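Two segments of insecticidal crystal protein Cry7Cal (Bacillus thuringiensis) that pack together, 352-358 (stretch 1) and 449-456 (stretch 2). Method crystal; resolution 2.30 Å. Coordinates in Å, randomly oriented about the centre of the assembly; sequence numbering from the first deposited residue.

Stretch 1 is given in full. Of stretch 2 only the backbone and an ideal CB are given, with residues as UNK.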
ATOM      1  N   LYS A 352       7.442 -19.037   2.030  1.00 56.59           N
ATOM      2  CA  LYS A 352       8.580 -18.137   1.929  1.00 53.88           C
ATOM      3  C   LYS A 352       8.135 -16.718   1.605  1.00 51.58           C
ATOM      4  O   LYS A 352       7.295 -16.506   0.727  1.00 47.12           O
ATOM      5  CB  LYS A 352       9.549 -18.604   0.843  1.00 50.95           C
ATOM      6  CG  LYS A 352      10.129 -19.989   1.079  1.00 57.73           C
ATOM      7  CD  LYS A 352      11.154 -20.333   0.006  1.00 56.40           C
ATOM      8  CE  LYS A 352      11.825 -21.683   0.269  1.00 59.19           C
ATOM      9  NZ  LYS A 352      11.175 -22.760  -0.527  1.00 57.80           N
ATOM     10  N   ASP A 353       8.730 -15.746   2.287  1.00 48.16           N
ATOM     11  CA  ASP A 353       8.739 -14.375   1.800  1.00 49.76           C
ATOM     12  C   ASP A 353       9.952 -14.235   0.901  1.00 48.10           C
ATOM     13  O   ASP A 353      11.085 -14.238   1.383  1.00 48.54           O
ATOM     14  CB  ASP A 353       8.811 -13.356   2.931  1.00 48.37           C
ATOM     15  CG  ASP A 353       7.475 -13.040   3.511  1.00 47.95           C
ATOM     16  OD1 ASP A 353       6.443 -13.535   2.980  1.00 43.54           O
ATOM     17  OD2 ASP A 353       7.476 -12.290   4.507  1.00 45.92           O
ATOM     18  N   ILE A 354       9.713 -14.116  -0.401  1.00 48.93           N
ATOM     19  CA  ILE A 354      10.758 -13.703  -1.328  1.00 46.58           C
ATOM     20  C   ILE A 354      10.877 -12.190  -1.219  1.00 48.07           C
ATOM     21  O   ILE A 354      10.005 -11.459  -1.689  1.00 50.61           O
ATOM     22  CB  ILE A 354      10.446 -14.127  -2.763  1.00 45.54           C
ATOM     23  CG1 ILE A 354      10.154 -15.628  -2.809  1.00 48.09           C
ATOM     24  CG2 ILE A 354      11.601 -13.670  -3.713  1.00 44.88           C
ATOM     25  CD1 ILE A 354      11.316 -16.501  -2.297  1.00 51.42           C
ATOM     26  N   TYR A 355      11.956 -11.724  -0.594  1.00 48.69           N
ATOM     27  CA  TYR A 355      12.215 -10.318  -0.347  1.00 45.91           C
ATOM     28  C   TYR A 355      13.137  -9.674  -1.378  1.00 49.97           C
ATOM     29  O   TYR A 355      13.364  -8.459  -1.305  1.00 48.74           O
ATOM     30  CB  TYR A 355      12.823 -10.152   1.050  1.00 49.53           C
ATOM     31  CG  TYR A 355      14.146 -10.891   1.232  1.00 53.40           C
ATOM     32  CD1 TYR A 355      15.348 -10.307   0.842  1.00 52.86           C
ATOM     33  CD2 TYR A 355      14.190 -12.171   1.792  1.00 54.59           C
ATOM     34  CE1 TYR A 355      16.556 -10.968   0.991  1.00 56.13           C
ATOM     35  CE2 TYR A 355      15.401 -12.837   1.955  1.00 56.54           C
ATOM     36  CZ  TYR A 355      16.581 -12.225   1.544  1.00 53.08           C
ATOM     37  OH  TYR A 355      17.789 -12.855   1.701  1.00 56.16           O
ATOM     38  N   GLN A 356      13.679 -10.440  -2.326  1.00 51.99           N
ATOM     39  CA  GLN A 356      14.601  -9.870  -3.304  1.00 50.61           C
ATOM     40  C   GLN A 356      14.698 -10.785  -4.512  1.00 49.60           C
ATOM     41  O   GLN A 356      14.616 -12.007  -4.381  1.00 54.53           O
ATOM     42  CB  GLN A 356      15.992  -9.666  -2.700  1.00 54.19           C
ATOM     43  CG  GLN A 356      16.949  -8.964  -3.616  1.00 54.40           C
ATOM     44  CD  GLN A 356      18.330  -8.819  -3.020  1.00 53.88           C
ATOM     45  OE1 GLN A 356      18.792  -7.700  -2.791  1.00 50.55           O
ATOM     46  NE2 GLN A 356      19.006  -9.947  -2.780  1.00 52.99           N
ATOM     47  N   THR A 357      14.884 -10.185  -5.686  1.00 51.35           N
ATOM     48  CA  THR A 357      15.167 -10.934  -6.906  1.00 48.59           C
ATOM     49  C   THR A 357      16.359 -10.316  -7.619  1.00 48.90           C
ATOM     50  O   THR A 357      16.682  -9.138  -7.438  1.00 49.02           O
ATOM     51  CB  THR A 357      13.966 -10.982  -7.870  1.00 46.39           C
ATOM     52  OG1 THR A 357      13.639  -9.653  -8.296  1.00 43.26           O
ATOM     53  CG2 THR A 357      12.742 -11.605  -7.187  1.00 46.48           C
ATOM     54  N   TYR A 358      17.026 -11.147  -8.425  1.00 55.74           N
ATOM     55  CA  TYR A 358      18.137 -10.747  -9.280  1.00 45.97           C
ATOM     56  C   TYR A 358      17.868 -11.339 -10.648  1.00 47.03           C
ATOM     57  O   TYR A 358      17.472 -12.507 -10.750  1.00 49.80           O
ATOM     58  CB  TYR A 358      19.484 -11.228  -8.722  1.00 52.90           C
ATOM     59  CG  TYR A 358      20.676 -11.091  -9.674  1.00 57.26           C
ATOM     60  CD1 TYR A 358      21.299  -9.859  -9.881  1.00 54.02           C
ATOM     61  CD2 TYR A 358      21.170 -12.194 -10.360  1.00 54.46           C
ATOM     62  CE1 TYR A 358      22.360  -9.726 -10.743  1.00 50.73           C
ATOM     63  CE2 TYR A 358      22.256 -12.076 -11.227  1.00 60.14           C
ATOM     64  CZ  TYR A 358      22.845 -10.843 -11.409  1.00 60.57           C
ATOM     65  OH  TYR A 358      23.917 -10.732 -12.261  1.00 63.48           O
ATOM     66  N   UNK A 449       7.147  -9.162 -15.635  1.00 42.46           N
ATOM     67  CA  UNK A 449       7.039  -8.055 -14.692  1.00 42.71           C
ATOM     68  C   UNK A 449       6.696  -8.637 -13.332  1.00 41.24           C
ATOM     69  O   UNK A 449       5.784  -9.465 -13.219  1.00 42.27           O
ATOM     70  CB  UNK A 449       5.991  -7.033 -15.139  1.00 42.71           C
ATOM     71  N   UNK A 450       7.423  -8.214 -12.305  1.00 37.77           N
ATOM     72  CA  UNK A 450       7.283  -8.783 -10.975  1.00 38.19           C
ATOM     73  C   UNK A 450       6.321  -7.941 -10.130  1.00 43.49           C
ATOM     74  O   UNK A 450       6.384  -6.700 -10.133  1.00 41.90           O
ATOM     75  CB  UNK A 450       8.649  -8.884 -10.293  1.00 38.19           C
ATOM     76  N   UNK A 451       5.421  -8.621  -9.427  1.00 41.38           N
ATOM     77  CA  UNK A 451       4.447  -7.982  -8.543  1.00 42.00           C
ATOM     78  C   UNK A 451       4.747  -8.332  -7.096  1.00 43.78           C
ATOM     79  O   UNK A 451       5.121  -9.475  -6.783  1.00 43.84           O
ATOM     80  CB  UNK A 451       3.022  -8.403  -8.908  1.00 42.00           C
ATOM     81  N   UNK A 452       4.587  -7.334  -6.225  1.00 39.69           N
ATOM     82  CA  UNK A 452       4.944  -7.391  -4.813  1.00 38.78           C
ATOM     83  C   UNK A 452       3.763  -6.978  -3.941  1.00 41.29           C
ATOM     84  O   UNK A 452       2.997  -6.072  -4.304  1.00 40.44           O
ATOM     85  CB  UNK A 452       6.152  -6.495  -4.530  1.00 38.78           C
ATOM     86  N   UNK A 453       3.635  -7.620  -2.776  1.00 38.85           N
ATOM     87  CA  UNK A 453       2.701  -7.198  -1.737  1.00 38.39           C
ATOM     88  C   UNK A 453       3.466  -6.785  -0.480  1.00 40.61           C
ATOM     89  O   UNK A 453       4.611  -7.189  -0.264  1.00 45.71           O
ATOM     90  CB  UNK A 453       1.708  -8.317  -1.417  1.00 38.39           C
ATOM     91  N   UNK A 454       2.808  -5.972   0.342  1.00 42.18           N
ATOM     92  CA  UNK A 454       3.409  -5.344   1.515  1.00 41.79           C
ATOM     93  C   UNK A 454       3.467  -6.316   2.686  1.00 44.70           C
ATOM     94  O   UNK A 454       2.534  -7.094   2.911  1.00 48.29           O
ATOM     95  CB  UNK A 454       2.626  -4.091   1.910  1.00 41.79           C
ATOM     96  N   UNK A 455       4.565  -6.272   3.448  1.00 44.77           N
ATOM     97  CA  UNK A 455       4.771  -7.272   4.496  1.00 44.54           C
ATOM     98  C   UNK A 455       3.889  -7.041   5.723  1.00 50.12           C
ATOM     99  O   UNK A 455       3.796  -7.926   6.589  1.00 44.89           O
ATOM    100  CB  UNK A 455       6.241  -7.279   4.920  1.00 44.54           C
ATOM    101  N   UNK A 456       3.177  -5.905   5.800  1.00 43.40           N
ATOM    102  CA  UNK A 456       2.220  -5.733   6.887  1.00 44.56           C
ATOM    103  C   UNK A 456       1.067  -6.720   6.787  1.00 44.53           C
ATOM    104  O   UNK A 456       0.418  -7.012   7.800  1.00 46.22           O
ATOM    105  CB  UNK A 456       1.679  -4.302   6.893  1.00 44.56           C
TER

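The two backbones run at 122° to each other, and their axes come no closer than 9.3 Å. That is too far for backbone pairing, so whatever joins these segments must be carried by side chains that reach across the gap.

Position 449 has extended backbone angles (-133/132), and nothing of stretch 1 lies within 5.5 Å of its ideal CB. Stretch 1 sets no demand here beyond a residue comfortable in a strand, for which a beta-branched one is a natural candidate. The deposited residue is Val449, which makes no contact with stretch 1.

Position 450 is different. Its CA-to-CB bond points toward stretch 1, and the ideal CB stands 5.4 Å from OG1 of Thr357. Alanine would leave that gap open; a side chain of medium length, such as leucine, isoleucine or methionine, could bridge it, and a polar one might seek the hydroxyl. The residue is Leu450. With chi1 near -58° (m) and chi2 near 180° (t), it brings CD1 to 3.3 Å from Thr357 OG1. This is a close van der Waals contact, since a methyl group cannot answer the hydroxyl with a hydrogen bond.

Position 451 is again out of reach. Its angles of -112/140 are ordinary for a strand and open to almost any residue, so neither the backbone nor stretch 1 singles one out. It is Gly451, with no side chain to contribute.

At position 452 the CA-to-CB bond points sideways, and the ideal CB has no neighbour within 5.5 Å. Yet farther out lie the carbonyl oxygen of Ile354, the peptide that follows Tyr355, and the methyl of Thr357. A short residue would never get there, whereas a long one such as phenylalanine, tyrosine, tryptophan, methionine or arginine might. Trp452 fills the space and, at 66 Å², has the largest area covered by the other stretch of any residue here. Its chi1 of -52° (m) and chi2 of 81° bring the six-membered ring close to stretch 1, although the CA-to-CB bond itself points sideways. There CZ3 lies 3.6 Å from Ile354 O, which meets the ring at its edge, where aromatic C-H groups are slightly positive and tolerate a carbonyl well. CH2 packs 3.9 Å from Thr357 CG2, an apolar contact. The indole NE1 is hydrogen-bonded elsewhere in the structure.

Positions 453 and 454 have extended angles and no part of stretch 1 near their ideal CBs, so many residues would serve. They are Thr453 and His454.

Position 455 leaves the strand, with angles of -75/-8. Its CA-to-CB bond points toward stretch 1, its ideal CB 5.2 Å from Asp353 OD2. The carboxylate would invite lysine, arginine or a hydroxyl, but a small apolar residue also fits. Val455 takes the modest option: CG1 is 4.4 Å from Asp353 OD2, a loose contact, and both carboxylate oxygens are hydrogen-bonded elsewhere.

Position 456 (-66/-24) lies out of reach and admits many residues. Ser456 turns back within its own segment, its OG hydrogen-bonded to His454 ND1 at 2.7 Å.

Stretch 2 (449-456) VLGWTHVS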
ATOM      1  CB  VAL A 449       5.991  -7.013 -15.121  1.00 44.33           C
ATOM      2  CG1 VAL A 449       6.192  -5.733 -14.344  1.00 45.09           C
ATOM      3  CG2 VAL A 449       6.062  -6.745 -16.593  1.00 41.05           C
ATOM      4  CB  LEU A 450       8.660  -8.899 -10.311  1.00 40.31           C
ATOM      5  CG  LEU A 450       9.745  -9.749 -11.033  1.00 44.20           C
ATOM      6  CD1 LEU A 450      11.011  -9.856 -10.201  1.00 40.65           C
ATOM      7  CD2 LEU A 450       9.256 -11.148 -11.405  1.00 41.81           C
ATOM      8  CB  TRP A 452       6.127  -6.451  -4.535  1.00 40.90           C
ATOM      9  CG  TRP A 452       7.290  -6.678  -5.449  1.00 43.57           C
ATOM     10  CD1 TRP A 452       7.438  -6.212  -6.710  1.00 42.58           C
ATOM     11  CD2 TRP A 452       8.459  -7.458  -5.165  1.00 40.13           C
ATOM     12  NE1 TRP A 452       8.634  -6.649  -7.240  1.00 45.53           N
ATOM     13  CE2 TRP A 452       9.278  -7.414  -6.306  1.00 41.61           C
ATOM     14  CE3 TRP A 452       8.892  -8.181  -4.049  1.00 43.14           C
ATOM     15  CZ2 TRP A 452      10.517  -8.066  -6.368  1.00 46.12           C
ATOM     16  CZ3 TRP A 452      10.125  -8.834  -4.111  1.00 45.57           C
ATOM     17  CH2 TRP A 452      10.920  -8.768  -5.264  1.00 43.30           C
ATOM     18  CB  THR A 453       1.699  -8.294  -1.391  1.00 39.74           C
ATOM     19  OG1 THR A 453       2.401  -9.462  -0.906  1.00 45.99           O
ATOM     20  CG2 THR A 453       0.832  -8.628  -2.607  1.00 33.28           C
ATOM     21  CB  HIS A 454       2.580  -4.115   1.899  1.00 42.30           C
ATOM     22  CG  HIS A 454       3.273  -3.164   2.819  1.00 38.59           C
ATOM     23  ND1 HIS A 454       3.017  -3.119   4.172  1.00 42.91           N
ATOM     24  CD2 HIS A 454       4.185  -2.195   2.575  1.00 43.32           C
ATOM     25  CE1 HIS A 454       3.758  -2.179   4.730  1.00 44.52           C
ATOM     26  NE2 HIS A 454       4.472  -1.596   3.781  1.00 49.71           N
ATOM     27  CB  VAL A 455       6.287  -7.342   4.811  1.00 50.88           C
ATOM     28  CG1 VAL A 455       6.606  -8.238   6.005  1.00 47.73           C
ATOM     29  CG2 VAL A 455       7.027  -7.874   3.594  1.00 45.16           C
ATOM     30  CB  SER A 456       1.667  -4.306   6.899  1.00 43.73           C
ATOM     31  OG  SER A 456       1.021  -4.010   5.678  1.00 40.65           O
TER
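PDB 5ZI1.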